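Local coordinates for protein 3-hydroxyacyl-thioester dehydratase X (Mycobacterium tuberculosis, PDB 4OOB) that catalyses the reversible hydration of trans-2-enoyl-CoA to (3R)-3-hydroxyacyl-CoA, accepting a broad range of chain lengths with a preference for C8 to C12 substrates, at residues A[79-82]-A[83-87]; A[37-40]-A[41-45]; A[46-49]-A[50-54]; A[158-161]-A[162-165]; A[202-205]-A[206-209]. All coordinates share one frame; numbering follows the deposited sequence.

Contact 1 of 5, residues A[79-82]-A[83-87]; sequences RPIA and VTDAV
The R79 guanidinium meets the D85 carboxylate at its edge, near its own plane, NH2 lying 2.8 Å from OD2 in a salt bridge; the two planes are turned 36° apart. The same OD2 takes a second bond from the backbone N of A82, also 2.8 Å long, and this N-H arrives from well above the carboxylate plane, 59° out of it. One oxygen is therefore gripped by a charged group and a main-chain amide, which limits the rotation of the carboxylate and would probably favour its ionised form. R79 reaches it by bending at chi2 and chi3, its chain passing the P80 carbonyl. The frame is a type I beta turn from A82 to D85, closed by D85 N on A82 O at 3.1 Å, and it carries the chain from the loop after strand 69-77 into strand 86-99 of the hotdog-fold sheet. I81 CG2 also approaches D85 OD2, at 3.8 Å, and lies 4.2 Å from V87 CG1, an apolar side facing V111 of strand 102-113. Within the turn, A82 CB lies 3.5 Å from T84 OG1. The backbone of I81 and V83 pairs with V39 and N37.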
loop_
_atom_site.group_PDB
_atom_site.type_symbol
_atom_site.label_atom_id
_atom_site.label_comp_id
_atom_site.label_asym_id
_atom_site.label_seq_id
_atom_site.Cartn_x
_atom_site.Cartn_y
_atom_site.Cartn_z
ATOM N N ARG A 79 0.996 -17.771 5.497
ATOM C CA ARG A 79 1.342 -17.834 6.885
ATOM C C ARG A 79 2.148 -16.627 7.283
ATOM O O ARG A 79 2.884 -16.098 6.486
ATOM C CB ARG A 79 2.119 -19.117 7.211
ATOM C CG ARG A 79 3.384 -19.365 6.396
ATOM C CD ARG A 79 4.532 -19.946 7.251
ATOM N NE ARG A 79 5.429 -18.857 7.688
ATOM C CZ ARG A 79 6.530 -18.979 8.432
ATOM N NH1 ARG A 79 6.944 -20.158 8.881
ATOM N NH2 ARG A 79 7.224 -17.888 8.734
ATOM N N PRO A 80 2.031 -16.213 8.542
ATOM C CA PRO A 80 2.754 -15.088 9.092
ATOM C C PRO A 80 4.243 -15.215 8.963
ATOM O O PRO A 80 4.785 -16.291 9.055
ATOM C CB PRO A 80 2.396 -15.116 10.592
ATOM C CG PRO A 80 1.122 -15.881 10.677
ATOM C CD PRO A 80 1.148 -16.848 9.536
ATOM N N ILE A 81 4.889 -14.094 8.766
ATOM C CA ILE A 81 6.330 -14.046 8.659
ATOM C C ILE A 81 6.889 -13.513 9.981
ATOM O O ILE A 81 6.445 -12.481 10.493
ATOM C CB ILE A 81 6.749 -13.126 7.500
ATOM C CG1 ILE A 81 6.310 -13.736 6.164
ATOM C CG2 ILE A 81 8.259 -12.903 7.499
ATOM C CD1 ILE A 81 6.384 -12.749 5.024
ATOM N N ALA A 82 7.837 -14.255 10.538
ATOM C CA ALA A 82 8.425 -13.875 11.789
ATOM C C ALA A 82 9.432 -12.751 11.545
ATOM O O ALA A 82 10.059 -12.644 10.501
ATOM C CB ALA A 82 9.068 -15.073 12.501
ATOM N N VAL A 83 9.508 -11.862 12.512
ATOM C CA VAL A 83 10.543 -10.866 12.567
ATOM C C VAL A 83 11.930 -11.558 12.461
ATOM O O VAL A 83 12.871 -11.011 11.897
ATOM C CB VAL A 83 10.311 -10.099 13.874
ATOM C CG1 VAL A 83 11.532 -9.349 14.341
ATOM C CG2 VAL A 83 9.135 -9.165 13.687
ATOM N N THR A 84 12.033 -12.787 12.964
ATOM C CA THR A 84 13.300 -13.550 12.965
ATOM C C THR A 84 13.570 -14.297 11.666
ATOM O O THR A 84 14.653 -14.810 11.488
ATOM C CB THR A 84 13.342 -14.573 14.117
ATOM O OG1 THR A 84 12.226 -15.472 14.039
ATOM C CG2 THR A 84 13.274 -13.872 15.451
ATOM N N ASP A 85 12.593 -14.355 10.756
ATOM C CA ASP A 85 12.799 -14.956 9.434
ATOM C C ASP A 85 13.714 -14.123 8.537
ATOM O O ASP A 85 13.787 -12.905 8.646
ATOM C CB ASP A 85 11.474 -15.132 8.721
ATOM C CG ASP A 85 10.617 -16.185 9.337
ATOM O OD1 ASP A 85 11.150 -17.077 10.022
ATOM O OD2 ASP A 85 9.399 -16.154 9.100
ATOM N N ALA A 86 14.443 -14.807 7.669
ATOM C CA ALA A 86 15.041 -14.185 6.486
ATOM C C ALA A 86 14.121 -14.621 5.328
ATOM O O ALA A 86 13.460 -15.670 5.457
ATOM C CB ALA A 86 16.467 -14.685 6.293
ATOM N N VAL A 87 14.033 -13.851 4.232
ATOM C CA VAL A 87 13.048 -14.178 3.161
ATOM C C VAL A 87 13.583 -14.274 1.742
ATOM O O VAL A 87 14.479 -13.538 1.368
ATOM C CB VAL A 87 11.835 -13.202 3.143
ATOM C CG1 VAL A 87 11.024 -13.319 4.403
ATOM C CG2 VAL A 87 12.242 -11.771 2.887
#

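Contact 2 of 5, residues A[37-40]-A[41-45]; sequences NQVP and LTYPF
With CG trans to its own backbone N (chi1 169°), Y43 swings its ring across V39, the two side chains crossing at about a right angle. V39 sets CG1 beside its own N, where it reaches Y43 CD2 at 3.9 Å; its CB approaches the same ring carbon at 3.8 Å. Both V39 CB and the P40 ring come at the tyrosine ring obliquely, P40 CD lying 3.8 Å from Y43 CB. A type I beta turn from P40 to Y43 leads the loop into helix 43-57, the long helix packed against the hotdog-fold sheet, and is closed by Y43 N on P40 O at 2.9 Å. This bond is nearly straight at hydrogen, 166°, although the donor stands 49° out of the carbonyl plane. P44, the next residue, brings no N-H to the helix start; its CD instead lies 3.6 Å from P40 O and 4.3 Å from V39 CG2. Farther out, V24 of helix 21-31 touches V39, P40 and Y43, while Y27 meets the Y43 ring edge-to-face. The phenol OH of Y43 is hydrogen-bonded to N23 OD1, and T42 OG1 to Y27 OH, tying this end of the helix to helix 21-31.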
loop_
_atom_site.group_PDB
_atom_site.type_symbol
_atom_site.label_atom_id
_atom_site.label_comp_id
_atom_site.label_asym_id
_atom_site.label_seq_id
_atom_site.Cartn_x
_atom_site.Cartn_y
_atom_site.Cartn_z
ATOM N N ASN A 37 6.122 -10.543 17.505
ATOM C CA ASN A 37 6.896 -11.623 16.833
ATOM C C ASN A 37 6.605 -11.733 15.349
ATOM O O ASN A 37 7.531 -12.050 14.605
ATOM C CB ASN A 37 6.692 -13.024 17.482
ATOM C CG ASN A 37 7.078 -13.049 18.947
ATOM O OD1 ASN A 37 8.041 -12.391 19.399
ATOM N ND2 ASN A 37 6.298 -13.785 19.719
ATOM N N GLN A 38 5.339 -11.505 14.938
ATOM C CA GLN A 38 4.963 -11.515 13.495
ATOM C C GLN A 38 5.018 -10.115 12.907
ATOM O O GLN A 38 4.493 -9.175 13.479
ATOM C CB GLN A 38 3.535 -11.946 13.177
ATOM C CG GLN A 38 2.736 -12.758 14.150
ATOM C CD GLN A 38 2.979 -14.198 13.966
ATOM O OE1 GLN A 38 2.055 -15.015 13.935
ATOM N NE2 GLN A 38 4.236 -14.532 13.834
ATOM N N VAL A 39 5.565 -9.973 11.706
ATOM C CA VAL A 39 5.453 -8.686 11.026
ATOM C C VAL A 39 3.982 -8.439 10.733
ATOM O O VAL A 39 3.230 -9.385 10.479
ATOM C CB VAL A 39 6.268 -8.619 9.722
ATOM C CG1 VAL A 39 7.747 -8.883 10.028
ATOM C CG2 VAL A 39 5.728 -9.585 8.687
ATOM N N PRO A 40 3.577 -7.166 10.767
ATOM C CA PRO A 40 2.252 -6.792 10.303
ATOM C C PRO A 40 1.960 -7.239 8.871
ATOM O O PRO A 40 2.822 -7.242 8.025
ATOM C CB PRO A 40 2.288 -5.263 10.347
ATOM C CG PRO A 40 3.400 -4.917 11.302
ATOM C CD PRO A 40 4.414 -5.997 11.076
ATOM N N LEU A 41 0.706 -7.572 8.616
ATOM C CA LEU A 41 0.276 -8.133 7.330
ATOM C C LEU A 41 0.787 -7.358 6.130
ATOM O O LEU A 41 1.194 -7.957 5.168
ATOM C CB LEU A 41 -1.262 -8.210 7.314
ATOM C CG LEU A 41 -1.934 -8.631 6.022
ATOM C CD1 LEU A 41 -1.599 -10.061 5.618
ATOM C CD2 LEU A 41 -3.451 -8.433 6.131
ATOM N N THR A 42 0.756 -6.022 6.197
ATOM C CA THR A 42 1.196 -5.143 5.080
ATOM C C THR A 42 2.726 -4.837 5.025
ATOM O O THR A 42 3.194 -4.201 4.091
ATOM C CB THR A 42 0.434 -3.778 5.149
ATOM O OG1 THR A 42 0.584 -3.186 6.457
ATOM C CG2 THR A 42 -1.027 -3.989 4.847
ATOM N N TYR A 43 3.491 -5.279 6.037
ATOM C CA TYR A 43 4.868 -4.839 6.173
ATOM C C TYR A 43 5.775 -5.312 5.014
ATOM O O TYR A 43 6.697 -4.601 4.628
ATOM C CB TYR A 43 5.462 -5.234 7.545
ATOM C CG TYR A 43 6.956 -5.015 7.569
ATOM C CD1 TYR A 43 7.456 -3.752 7.750
ATOM C CD2 TYR A 43 7.856 -6.053 7.349
ATOM C CE1 TYR A 43 8.802 -3.513 7.717
ATOM C CE2 TYR A 43 9.211 -5.821 7.329
ATOM C CZ TYR A 43 9.668 -4.534 7.490
ATOM O OH TYR A 43 11.010 -4.200 7.475
ATOM N N PRO A 44 5.514 -6.521 4.471
ATOM C CA PRO A 44 6.384 -6.992 3.406
ATOM C C PRO A 44 6.256 -6.166 2.140
ATOM O O PRO A 44 7.123 -6.272 1.272
ATOM C CB PRO A 44 5.937 -8.450 3.180
ATOM C CG PRO A 44 5.368 -8.841 4.483
ATOM C CD PRO A 44 4.692 -7.618 5.026
ATOM N N PHE A 45 5.239 -5.312 2.055
ATOM C CA PHE A 45 5.255 -4.307 1.018
ATOM C C PHE A 45 6.488 -3.422 1.178
ATOM O O PHE A 45 7.227 -3.198 0.210
ATOM C CB PHE A 45 3.973 -3.439 0.973
ATOM C CG PHE A 45 4.000 -2.400 -0.118
ATOM C CD1 PHE A 45 3.397 -2.634 -1.360
ATOM C CD2 PHE A 45 4.610 -1.188 0.078
ATOM C CE1 PHE A 45 3.424 -1.678 -2.371
ATOM C CE2 PHE A 45 4.670 -0.229 -0.944
ATOM C CZ PHE A 45 4.045 -0.459 -2.156
#

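Contact 3 of 5, residues A[46-49]-A[50-54]; sequences ALTF and PSVMS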
loop_
_atom_site.group_PDB
_atom_site.type_symbol
_atom_site.label_atom_id
_atom_site.label_comp_id
_atom_site.label_asym_id
_atom_site.label_seq_id
_atom_site.Cartn_x
_atom_site.Cartn_y
_atom_site.Cartn_z
ATOM N N ALA A 46 6.700 -2.871 2.359
ATOM C CA ALA A 46 7.889 -2.001 2.546
ATOM C C ALA A 46 9.190 -2.776 2.349
ATOM O O ALA A 46 10.125 -2.344 1.671
ATOM C CB ALA A 46 7.863 -1.326 3.898
ATOM N N LEU A 47 9.238 -3.966 2.902
ATOM C CA LEU A 47 10.456 -4.746 2.857
ATOM C C LEU A 47 10.933 -5.044 1.421
ATOM O O LEU A 47 12.144 -5.054 1.141
ATOM C CB LEU A 47 10.198 -6.063 3.586
ATOM C CG LEU A 47 11.331 -7.095 3.709
ATOM C CD1 LEU A 47 12.423 -6.624 4.661
ATOM C CD2 LEU A 47 10.727 -8.415 4.167
ATOM N N THR A 48 9.977 -5.371 0.549
ATOM C CA THR A 48 10.267 -5.805 -0.823
ATOM C C THR A 48 10.339 -4.662 -1.802
ATOM O O THR A 48 10.847 -4.838 -2.894
ATOM C CB THR A 48 9.247 -6.869 -1.337
ATOM O OG1 THR A 48 7.932 -6.330 -1.390
ATOM C CG2 THR A 48 9.223 -8.139 -0.450
ATOM N N PHE A 49 9.881 -3.471 -1.430
ATOM C CA PHE A 49 9.646 -2.429 -2.438
ATOM C C PHE A 49 10.886 -1.950 -3.173
ATOM O O PHE A 49 10.877 -1.678 -4.380
ATOM C CB PHE A 49 8.971 -1.212 -1.832
ATOM C CG PHE A 49 8.340 -0.306 -2.867
ATOM C CD1 PHE A 49 7.387 -0.795 -3.737
ATOM C CD2 PHE A 49 8.727 1.004 -2.993
ATOM C CE1 PHE A 49 6.796 0.030 -4.694
ATOM C CE2 PHE A 49 8.166 1.825 -3.942
ATOM C CZ PHE A 49 7.198 1.349 -4.790
ATOM N N PRO A 50 11.971 -1.821 -2.442
ATOM C CA PRO A 50 13.165 -1.485 -3.183
ATOM C C PRO A 50 13.577 -2.585 -4.194
ATOM O O PRO A 50 14.091 -2.224 -5.251
ATOM C CB PRO A 50 14.201 -1.270 -2.071
ATOM C CG PRO A 50 13.347 -0.868 -0.856
ATOM C CD PRO A 50 12.228 -1.874 -0.992
ATOM N N SER A 51 13.314 -3.869 -3.922
ATOM C CA SER A 51 13.522 -4.935 -4.927
ATOM C C SER A 51 12.526 -4.841 -6.092
ATOM O O SER A 51 12.870 -5.086 -7.250
ATOM C CB SER A 51 13.433 -6.330 -4.299
ATOM O OG SER A 51 14.293 -6.410 -3.160
ATOM N N VAL A 52 11.306 -4.445 -5.770
ATOM C CA VAL A 52 10.288 -4.166 -6.784
ATOM C C VAL A 52 10.693 -3.076 -7.810
ATOM O O VAL A 52 10.646 -3.303 -9.018
ATOM C CB VAL A 52 8.966 -3.782 -6.113
ATOM C CG1 VAL A 52 8.031 -3.108 -7.103
ATOM C CG2 VAL A 52 8.316 -5.012 -5.503
ATOM N N MET A 53 11.069 -1.901 -7.315
ATOM C CA MET A 53 11.575 -0.804 -8.152
ATOM C C MET A 53 12.968 -1.018 -8.808
ATOM O O MET A 53 13.347 -0.261 -9.704
ATOM C CB MET A 53 11.611 0.462 -7.307
ATOM C CG MET A 53 10.222 0.979 -6.903
ATOM S SD MET A 53 9.327 1.468 -8.381
ATOM C CE MET A 53 8.287 0.067 -8.629
ATOM N N SER A 54 13.750 -2.005 -8.352
ATOM C CA SER A 54 14.979 -2.310 -9.028
ATOM C C SER A 54 14.624 -3.098 -10.286
ATOM O O SER A 54 15.357 -3.138 -11.253
ATOM C CB SER A 54 15.939 -3.069 -8.103
ATOM O OG SER A 54 15.712 -4.428 -8.200
HETATM O O HOH W 1 13.752 -5.422 -0.929
#
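The helix runs on through P50 but kinks there, because the nitrogen of P50 has no hydrogen and the amide of S51 drops back to a weak bond with T48 O, while V52 N on T48 O (2.9 Å) and M53 N on F49 O (174° at hydrogen) restore the regular i to i+4 pattern. The side-chain contact is made by F49 and M53, one turn apart. F49 carries its ring trans to its backbone N (chi1 -163°), and M53 bends at chi2 and chi3 to lay its chain across one face of that ring. M53 CG is 4.0 Å from the F49 ring centroid and 24° off the normal, a CH-pi contact displaced toward the rim beside CE2 and CZ. Its sulfur follows obliquely, SD standing 4.9 Å from the F49 centroid, a Met-aromatic contact. V52 comes to the ring obliquely, its CB 4.1 Å from F49 CD1. At the base of the side chain, F49 CB lies 3.4 Å from P50 CD. At the kink a water donates to L47 O at 2.6 Å and also bonds S51 OG, bridging the opened turn. T48 turns its hydroxyl to P44 O within the helix. T48 and V52 pack on T109 of strand 102-113 and on V89 and V91, respectively, of strand 86-99, so this flank of the central helix lies on the beta-sheet, as expected of a hotdog fold. F49 meets F45 ring to ring a turn earlier, and S51 and S54 touch strand 12-18.

Contact 4 of 5, residues A[158-161]-A[162-165]; sequences PAKI and RRYA
R162 folds its side chain back along the first turn of helix 158-167, a short alpha-helix in the MaoC-like part of the protein. Its CB lies 3.7 Å from A159 O and its CG the same distance from P158 O; the chain then extends through chi2 and bends at chi3 (-69°), carrying the guanidinium back toward the N-terminal end. There one face of the flat group rests on the backbone, A159 CA standing 3.4 Å above the plane and offset toward the rim, with P158 C on the same face. Of the two terminal nitrogens, NH1 reaches P158 CB at 3.7 Å, and NH2 comes alongside A159 CB. Regular i to i+4 bonds hold the backbone beneath: R162 N to P158 O, R163 N to A159 O, Y164 N to K160 O and A165 N to I161 O. On the inner side, I161 packs loosely by CD1 on Y164 CB and reaches F195 of helix 193-199, while the Y164 ring meets H192 edge-to-face and touches Y27 of helix 21-31. K160 N is bonded to T157 OG1 just ahead of the helix. K160 and R163 both touch V30, and their like charges come close, NZ of K160 lying 4.5 Å from R163 NH2. The nearest approach of the two side chains is K160 CE, which the curled lysine chain brings obliquely to R163 NH2 at 3.3 Å.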
loop_
_atom_site.group_PDB
_atom_site.type_symbol
_atom_site.label_atom_id
_atom_site.label_comp_id
_atom_site.label_asym_id
_atom_site.label_seq_id
_atom_site.Cartn_x
_atom_site.Cartn_y
_atom_site.Cartn_z
ATOM N N PRO A 158 1.423 15.997 7.105
ATOM C CA PRO A 158 2.654 15.943 6.335
ATOM C C PRO A 158 3.794 15.272 7.117
ATOM O O PRO A 158 4.530 14.446 6.568
ATOM C CB PRO A 158 2.957 17.436 6.064
ATOM C CG PRO A 158 1.567 18.017 5.920
ATOM C CD PRO A 158 0.799 17.333 7.037
ATOM N N ALA A 159 3.938 15.592 8.394
ATOM C CA ALA A 159 5.074 15.066 9.144
ATOM C C ALA A 159 4.975 13.541 9.379
ATOM O O ALA A 159 5.931 12.848 9.202
ATOM C CB ALA A 159 5.277 15.848 10.440
ATOM N N LYS A 160 3.807 13.004 9.723
ATOM C CA LYS A 160 3.612 11.532 9.781
ATOM C C LYS A 160 4.045 10.838 8.437
ATOM O O LYS A 160 4.701 9.764 8.444
ATOM C CB LYS A 160 2.168 11.242 10.082
ATOM C CG LYS A 160 1.752 9.778 10.018
ATOM C CD LYS A 160 2.388 8.970 11.134
ATOM C CE LYS A 160 2.129 9.490 12.551
ATOM N NZ LYS A 160 0.675 9.658 12.791
ATOM N N ILE A 161 3.759 11.495 7.318
ATOM C CA ILE A 161 4.034 10.922 5.990
ATOM C C ILE A 161 5.509 11.116 5.570
ATOM O O ILE A 161 6.042 10.259 4.852
ATOM C CB ILE A 161 3.008 11.429 4.934
ATOM C CG1 ILE A 161 1.622 10.933 5.300
ATOM C CG2 ILE A 161 3.367 11.033 3.473
ATOM C CD1 ILE A 161 1.443 9.424 5.267
ATOM N N ARG A 162 6.178 12.190 6.018
ATOM C CA ARG A 162 7.667 12.239 5.945
ATOM C C ARG A 162 8.218 11.071 6.770
ATOM O O ARG A 162 9.097 10.369 6.313
ATOM C CB ARG A 162 8.305 13.593 6.399
ATOM C CG ARG A 162 8.066 14.777 5.457
ATOM C CD ARG A 162 8.823 16.081 5.807
ATOM N NE ARG A 162 8.292 16.672 7.048
ATOM C CZ ARG A 162 7.269 17.518 7.146
ATOM N NH1 ARG A 162 6.628 17.971 6.069
ATOM N NH2 ARG A 162 6.905 17.957 8.325
ATOM N N ARG A 163 7.674 10.811 7.959
ATOM C CA ARG A 163 8.187 9.668 8.746
ATOM C C ARG A 163 7.936 8.317 8.067
ATOM O O ARG A 163 8.807 7.445 8.086
ATOM C CB ARG A 163 7.624 9.610 10.182
ATOM C CG ARG A 163 8.405 10.382 11.216
ATOM C CD ARG A 163 8.267 9.698 12.585
ATOM N NE ARG A 163 6.920 9.875 13.080
ATOM C CZ ARG A 163 6.213 9.009 13.819
ATOM N NH1 ARG A 163 6.670 7.814 14.190
ATOM N NH2 ARG A 163 4.993 9.366 14.185
ATOM N N TYR A 164 6.730 8.142 7.524
ATOM C CA TYR A 164 6.375 6.918 6.783
ATOM C C TYR A 164 7.332 6.677 5.594
ATOM O O TYR A 164 7.727 5.548 5.300
ATOM C CB TYR A 164 4.912 6.957 6.282
ATOM C CG TYR A 164 4.599 5.659 5.589
ATOM C CD1 TYR A 164 4.487 4.471 6.307
ATOM C CD2 TYR A 164 4.560 5.588 4.210
ATOM C CE1 TYR A 164 4.283 3.255 5.642
ATOM C CE2 TYR A 164 4.379 4.387 3.554
ATOM C CZ TYR A 164 4.224 3.225 4.242
ATOM O OH TYR A 164 4.020 2.009 3.532
ATOM N N ALA A 165 7.740 7.750 4.918
ATOM C CA ALA A 165 8.658 7.594 3.780
ATOM C C ALA A 165 9.948 6.920 4.197
ATOM O O ALA A 165 10.397 5.973 3.530
ATOM C CB ALA A 165 8.948 8.942 3.146
#

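Contact 5 of 5, residues A[202-205]-A[206-209]; sequences ANIE and ARFP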
loop_
_atom_site.group_PDB
_atom_site.type_symbol
_atom_site.label_atom_id
_atom_site.label_comp_id
_atom_site.label_asym_id
_atom_site.label_seq_id
_atom_site.Cartn_x
_atom_site.Cartn_y
_atom_site.Cartn_z
ATOM N N ALA A 202 -5.535 -1.092 12.320
ATOM C CA ALA A 202 -5.206 -0.974 13.743
ATOM C C ALA A 202 -6.281 -1.576 14.607
ATOM O O ALA A 202 -7.480 -1.382 14.345
ATOM C CB ALA A 202 -5.008 0.481 14.122
ATOM N N ASN A 203 -5.852 -2.306 15.641
ATOM C CA ASN A 203 -6.777 -2.991 16.561
ATOM C C ASN A 203 -7.436 -4.216 15.889
ATOM O O ASN A 203 -7.118 -5.352 16.294
ATOM C CB ASN A 203 -7.847 -2.030 17.158
ATOM C CG ASN A 203 -7.232 -0.772 17.789
ATOM O OD1 ASN A 203 -7.665 0.351 17.502
ATOM N ND2 ASN A 203 -6.222 -0.956 18.640
ATOM N N ILE A 204 -8.308 -3.979 14.879
ATOM C CA ILE A 204 -8.871 -5.042 13.962
ATOM C C ILE A 204 -7.906 -6.209 13.619
ATOM O O ILE A 204 -8.298 -7.383 13.586
ATOM C CB ILE A 204 -9.518 -4.363 12.703
ATOM C CG1 ILE A 204 -11.012 -4.435 12.810
ATOM C CG2 ILE A 204 -9.153 -4.939 11.338
ATOM C CD1 ILE A 204 -11.557 -3.525 13.881
ATOM N N GLU A 205 -6.643 -5.872 13.381
ATOM C CA GLU A 205 -5.597 -6.838 13.064
ATOM C C GLU A 205 -5.382 -7.913 14.145
ATOM O O GLU A 205 -4.905 -9.002 13.833
ATOM C CB GLU A 205 -4.255 -6.109 12.850
ATOM C CG GLU A 205 -3.657 -5.490 14.126
ATOM C CD GLU A 205 -2.206 -5.008 13.955
ATOM O OE1 GLU A 205 -1.529 -5.454 12.998
ATOM O OE2 GLU A 205 -1.753 -4.188 14.772
ATOM N N ALA A 206 -5.709 -7.602 15.397
ATOM C CA ALA A 206 -5.559 -8.567 16.478
ATOM C C ALA A 206 -6.404 -9.838 16.233
ATOM O O ALA A 206 -6.039 -10.913 16.686
ATOM C CB ALA A 206 -5.949 -7.954 17.826
ATOM N N ARG A 207 -7.518 -9.678 15.532
ATOM C CA ARG A 207 -8.454 -10.744 15.304
ATOM C C ARG A 207 -8.239 -11.470 13.971
ATOM O O ARG A 207 -8.937 -12.443 13.679
ATOM C CB ARG A 207 -9.888 -10.184 15.423
ATOM C CG ARG A 207 -10.289 -9.933 16.879
ATOM C CD ARG A 207 -11.693 -9.376 17.036
ATOM N NE ARG A 207 -11.682 -7.907 17.011
ATOM C CZ ARG A 207 -12.313 -7.134 16.117
ATOM N NH1 ARG A 207 -13.060 -7.651 15.146
ATOM N NH2 ARG A 207 -12.207 -5.816 16.196
ATOM N N PHE A 208 -7.290 -11.025 13.150
ATOM C CA PHE A 208 -7.079 -11.688 11.835
ATOM C C PHE A 208 -6.640 -13.123 12.016
ATOM O O PHE A 208 -5.871 -13.409 12.926
ATOM C CB PHE A 208 -6.017 -10.973 10.975
ATOM C CG PHE A 208 -6.426 -9.590 10.518
ATOM C CD1 PHE A 208 -7.716 -9.108 10.734
ATOM C CD2 PHE A 208 -5.522 -8.780 9.860
ATOM C CE1 PHE A 208 -8.076 -7.861 10.315
ATOM C CE2 PHE A 208 -5.884 -7.528 9.431
ATOM C CZ PHE A 208 -7.155 -7.074 9.659
ATOM N N PRO A 209 -7.119 -14.030 11.148
ATOM C CA PRO A 209 -6.476 -15.331 11.138
ATOM C C PRO A 209 -5.115 -15.230 10.469
ATOM O O PRO A 209 -4.800 -14.206 9.842
ATOM C CB PRO A 209 -7.436 -16.206 10.344
ATOM C CG PRO A 209 -8.238 -15.284 9.552
ATOM C CD PRO A 209 -8.303 -13.988 10.284
#
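E205 CA sits squarely over the F208 ring, 3.5 Å from its centroid and only 4° off the normal, a CH-pi contact of backbone carbon on an aromatic face. I204 reaches the same ring obliquely: its CG2 comes within 3.3 Å of F208 CE1, a tight approach. The branch through CG1 goes the other way, ending with I204 CD1 3.3 Å from R207 NH2, while the R207 guanidinium, folded back by the bend at chi3, lays one face over I204 CA. These groups are gathered by a short 3-10 turn. Its i to i+3 bonds are A206 N to N203 O (2.8 Å), R207 N to I204 O (3.1 Å) and F208 N to E205 O (3.2 Å); the last donor stands 71° out of the carbonyl plane. The polar ends are held by other parts of the chain: R207 NH1 forms a salt bridge with E234 OE1, and E205 OE2 accepts a hydrogen bond from the backbone N of R34. The turn lies at the surface, in the link between helix 193-199 and strand 212-218. W239 of strand 238-244 meets the F208 ring edge-to-face and also touches I204 and R207, which seats the turn against that strand.

Overall arrangement
Contacts 2 and 3 are the buried ones and share helix 43-57: the first builds its start from prolines and a tyrosine, the second bridges its proline kink with a phenylalanine and a methionine. Contact 1, partly buried, touches both, pairing its backbone with contact 2 and packing V87 CG2 on L47 CD2 of contact 3; it alone relies on a salt bridge within its segments. Contact 5, at the surface, meets contact 2 where F208 CE2 approaches L41 CD2. Contact 4, partly buried, touches none of the others, its centre about 19 Å from those of contacts 2 and 3. Alpha-helical bonding in contacts 3 and 4 contrasts with turns in 1 and 2 and 3-10 bonding in 5.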